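Local coordinates for mitogen activated protein kinase, putative (Leishmania donovani, PDB 4QNY) that probably transfers phosphate from ATP to serine and threonine residues of protein substrates, as a mitogen-activated protein kinase, at residues P224-K229 / H290-N295. Residues are numbered along the deposited sequence; the frame is centred on the assembly and turned at random.
Sequences PLFQGK and HMLVFN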
ATOM      1  N   PRO A 224      14.705   1.882  -5.623  1.00 27.51           N
ATOM      2  CA  PRO A 224      13.577   1.401  -6.434  1.00 17.09           C
ATOM      3  C   PRO A 224      13.994   0.919  -7.825  1.00 16.85           C
ATOM      4  O   PRO A 224      14.621   1.659  -8.583  1.00 17.98           O
ATOM      5  CB  PRO A 224      12.678   2.632  -6.526  1.00 20.71           C
ATOM      6  CG  PRO A 224      12.886   3.313  -5.220  1.00 22.75           C
ATOM      7  CD  PRO A 224      14.337   3.087  -4.852  1.00 24.69           C
ATOM      8  N   LEU A 225      13.643  -0.324  -8.137  1.00 16.34           N
ATOM      9  CA  LEU A 225      14.126  -0.994  -9.339  1.00 18.48           C
ATOM     10  C   LEU A 225      13.583  -0.384 -10.629  1.00 20.79           C
ATOM     11  O   LEU A 225      14.296  -0.296 -11.628  1.00 28.26           O
ATOM     12  CB  LEU A 225      13.767  -2.481  -9.290  1.00 28.10           C
ATOM     13  CG  LEU A 225      14.096  -3.236  -7.999  1.00 27.03           C
ATOM     14  CD1 LEU A 225      13.657  -4.689  -8.104  1.00 19.32           C
ATOM     15  CD2 LEU A 225      15.577  -3.142  -7.675  1.00 25.33           C
ATOM     16  N   PHE A 226      12.320   0.033 -10.606  1.00 22.29           N
ATOM     17  CA  PHE A 226      11.659   0.510 -11.816  1.00 20.07           C
ATOM     18  C   PHE A 226      11.217   1.964 -11.687  1.00 17.19           C
ATOM     19  O   PHE A 226      10.054   2.243 -11.397  1.00 15.25           O
ATOM     20  CB  PHE A 226      10.456  -0.377 -12.140  1.00 24.37           C
ATOM     21  CG  PHE A 226      10.698  -1.840 -11.889  1.00 23.40           C
ATOM     22  CD1 PHE A 226      11.594  -2.552 -12.670  1.00 24.61           C
ATOM     23  CD2 PHE A 226      10.027  -2.502 -10.875  1.00 20.19           C
ATOM     24  CE1 PHE A 226      11.820  -3.897 -12.442  1.00 26.05           C
ATOM     25  CE2 PHE A 226      10.247  -3.848 -10.641  1.00 14.16           C
ATOM     26  CZ  PHE A 226      11.144  -4.546 -11.425  1.00 16.35           C
ATOM     27  N   GLN A 227      12.147   2.886 -11.917  1.00 17.12           N
ATOM     28  CA  GLN A 227      11.875   4.310 -11.742  1.00 28.85           C
ATOM     29  C   GLN A 227      11.462   4.993 -13.044  1.00 18.25           C
ATOM     30  O   GLN A 227      12.250   5.716 -13.653  1.00 21.42           O
ATOM     31  CB  GLN A 227      13.101   5.012 -11.156  1.00 23.70           C
ATOM     32  CG  GLN A 227      13.486   4.527  -9.768  1.00 25.15           C
ATOM     33  CD  GLN A 227      14.716   5.228  -9.225  1.00 35.82           C
ATOM     34  OE1 GLN A 227      15.160   6.236  -9.773  1.00 38.16           O
ATOM     35  NE2 GLN A 227      15.272   4.695  -8.143  1.00 33.88           N
ATOM     36  N   GLY A 228      10.219   4.771 -13.460  1.00 16.44           N
ATOM     37  CA  GLY A 228       9.697   5.405 -14.656  1.00 33.05           C
ATOM     38  C   GLY A 228       9.230   6.825 -14.398  1.00 27.50           C
ATOM     39  O   GLY A 228       8.785   7.151 -13.297  1.00 26.30           O
ATOM     40  N   LYS A 229       9.339   7.673 -15.417  1.00 24.07           N
ATOM     41  CA  LYS A 229       8.887   9.058 -15.317  1.00 23.39           C
ATOM     42  C   LYS A 229       7.480   9.207 -15.884  1.00 24.94           C
ATOM     43  O   LYS A 229       6.765  10.155 -15.560  1.00 25.50           O
ATOM     44  CB  LYS A 229       9.854   9.994 -16.044  1.00 22.31           C
ATOM     45  CG  LYS A 229      11.080  10.368 -15.228  1.00 26.98           C
ATOM     46  CD  LYS A 229      12.351  10.286 -16.056  1.00 32.98           C
ATOM     47  CE  LYS A 229      13.526  10.909 -15.321  1.00 32.87           C
ATOM     48  NZ  LYS A 229      14.800  10.758 -16.078  1.00 41.74           N
ATOM     49  N   HIS A 290      10.435 -14.654  -9.047  1.00 16.03           N
ATOM     50  CA  HIS A 290       9.088 -15.156  -9.273  1.00 16.93           C
ATOM     51  C   HIS A 290       8.028 -14.106  -8.936  1.00 19.22           C
ATOM     52  O   HIS A 290       6.954 -14.082  -9.537  1.00 17.75           O
ATOM     53  CB  HIS A 290       8.855 -16.428  -8.454  1.00 16.34           C
ATOM     54  CG  HIS A 290       7.849 -17.359  -9.056  1.00 27.46           C
ATOM     55  ND1 HIS A 290       7.691 -18.659  -8.630  1.00 20.85           N
ATOM     56  CD2 HIS A 290       6.951 -17.177 -10.053  1.00 25.93           C
ATOM     57  CE1 HIS A 290       6.738 -19.240  -9.337  1.00 20.07           C
ATOM     58  NE2 HIS A 290       6.272 -18.362 -10.207  1.00 23.86           N
ATOM     59  N   MET A 291       8.335 -13.241  -7.974  1.00 21.82           N
ATOM     60  CA  MET A 291       7.436 -12.148  -7.612  1.00 17.67           C
ATOM     61  C   MET A 291       7.371 -11.098  -8.715  1.00 14.12           C
ATOM     62  O   MET A 291       6.378 -10.385  -8.847  1.00 27.52           O
ATOM     63  CB  MET A 291       7.878 -11.488  -6.303  1.00 19.15           C
ATOM     64  CG  MET A 291       7.409 -12.198  -5.045  1.00 24.79           C
ATOM     65  SD  MET A 291       7.970 -11.363  -3.548  1.00 21.26           S
ATOM     66  CE  MET A 291       7.126 -12.316  -2.290  1.00 48.41           C
ATOM     67  N   LEU A 292       8.438 -11.004  -9.500  1.00 14.74           N
ATOM     68  CA  LEU A 292       8.524  -9.989 -10.542  1.00 14.32           C
ATOM     69  C   LEU A 292       8.437 -10.599 -11.936  1.00 17.85           C
ATOM     70  O   LEU A 292       9.204 -10.244 -12.831  1.00 20.87           O
ATOM     71  CB  LEU A 292       9.817  -9.183 -10.392  1.00 18.24           C
ATOM     72  CG  LEU A 292       9.920  -8.342  -9.114  1.00 22.11           C
ATOM     73  CD1 LEU A 292      11.279  -7.666  -9.011  1.00 14.86           C
ATOM     74  CD2 LEU A 292       8.803  -7.310  -9.061  1.00 15.63           C
ATOM     75  N   VAL A 293       7.496 -11.520 -12.113  1.00 14.62           N
ATOM     76  CA  VAL A 293       7.237 -12.112 -13.419  1.00 28.92           C
ATOM     77  C   VAL A 293       6.245 -11.247 -14.188  1.00 26.12           C
ATOM     78  O   VAL A 293       5.234 -10.813 -13.634  1.00 24.42           O
ATOM     79  CB  VAL A 293       6.695 -13.552 -13.295  1.00 28.31           C
ATOM     80  CG1 VAL A 293       6.237 -14.077 -14.649  1.00 19.05           C
ATOM     81  CG2 VAL A 293       7.752 -14.465 -12.698  1.00 15.64           C
ATOM     82  N   PHE A 294       6.552 -10.992 -15.458  1.00 23.54           N
ATOM     83  CA  PHE A 294       5.729 -10.147 -16.323  1.00 28.25           C
ATOM     84  C   PHE A 294       4.262 -10.575 -16.339  1.00 24.64           C
ATOM     85  O   PHE A 294       3.380  -9.813 -15.939  1.00 14.66           O
ATOM     86  CB  PHE A 294       6.295 -10.159 -17.745  1.00 28.99           C
ATOM     87  CG  PHE A 294       5.478  -9.377 -18.733  1.00 30.13           C
ATOM     88  CD1 PHE A 294       5.613  -8.003 -18.832  1.00 21.16           C
ATOM     89  CD2 PHE A 294       4.585 -10.021 -19.575  1.00 27.84           C
ATOM     90  CE1 PHE A 294       4.866  -7.283 -19.745  1.00 16.12           C
ATOM     91  CE2 PHE A 294       3.833  -9.308 -20.488  1.00 18.77           C
ATOM     92  CZ  PHE A 294       3.975  -7.939 -20.574  1.00 19.46           C
ATOM     93  N   ASN A 295       4.010 -11.793 -16.805  1.00 15.42           N
ATOM     94  CA  ASN A 295       2.661 -12.342 -16.842  1.00 15.56           C
ATOM     95  C   ASN A 295       2.176 -12.691 -15.437  1.00 20.56           C
ATOM     96  O   ASN A 295       2.751 -13.557 -14.779  1.00 15.34           O
ATOM     97  CB  ASN A 295       2.620 -13.578 -17.744  1.00 30.80           C
ATOM     98  CG  ASN A 295       1.209 -13.981 -18.131  1.00 27.57           C
ATOM     99  OD1 ASN A 295       0.237 -13.615 -17.470  1.00 24.15           O
ATOM    100  ND2 ASN A 295       1.092 -14.747 -19.211  1.00 17.37           N
TER
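Leu-292 reaches across to Leu-225 and Phe-226 with its two methyls, and these three side chains make the whole contact. Its CD1 does most of the work, lying 3.9 Å from CD1 of Leu-225 and also 3.9 Å from CZ of Phe-226. The second methyl, CD2 of Leu-292, stands 4.1 Å from CE2 of Phe-226. The leucine therefore straddles the far edge of the phenyl ring, CD1 near the ring plane, while one face is covered by CB of Leu-225, 3.8 Å above the ring centre. The side chains of Phe-226 and Leu-292 come at each other from opposite directions; chi1 of -65° in Leu-292 sets CG beside its own N and sends both methyls toward the phenyl edge. No hydrogen bond crosses, and the backbones stay far apart, with 10.7 Å between CA of Leu-225 and CA of Leu-292. The Phe-226 and Leu-292 side is buried and holds two atom pairs, whereas the partly exposed Leu-225 adds one methyl-methyl pair. Leu-292 lies just past the end of helix 282-291, where the chain turns out of the helix, and Phe-226 belongs to the loop joining helices 206-219 and 231-242. The contact thus ties these elements of the helical C-terminal lobe together: Trp-210 of helix 206-219 meets both Phe-226 and Leu-292, while Ile-238 and Val-241 of helix 231-242 also pack on Phe-226.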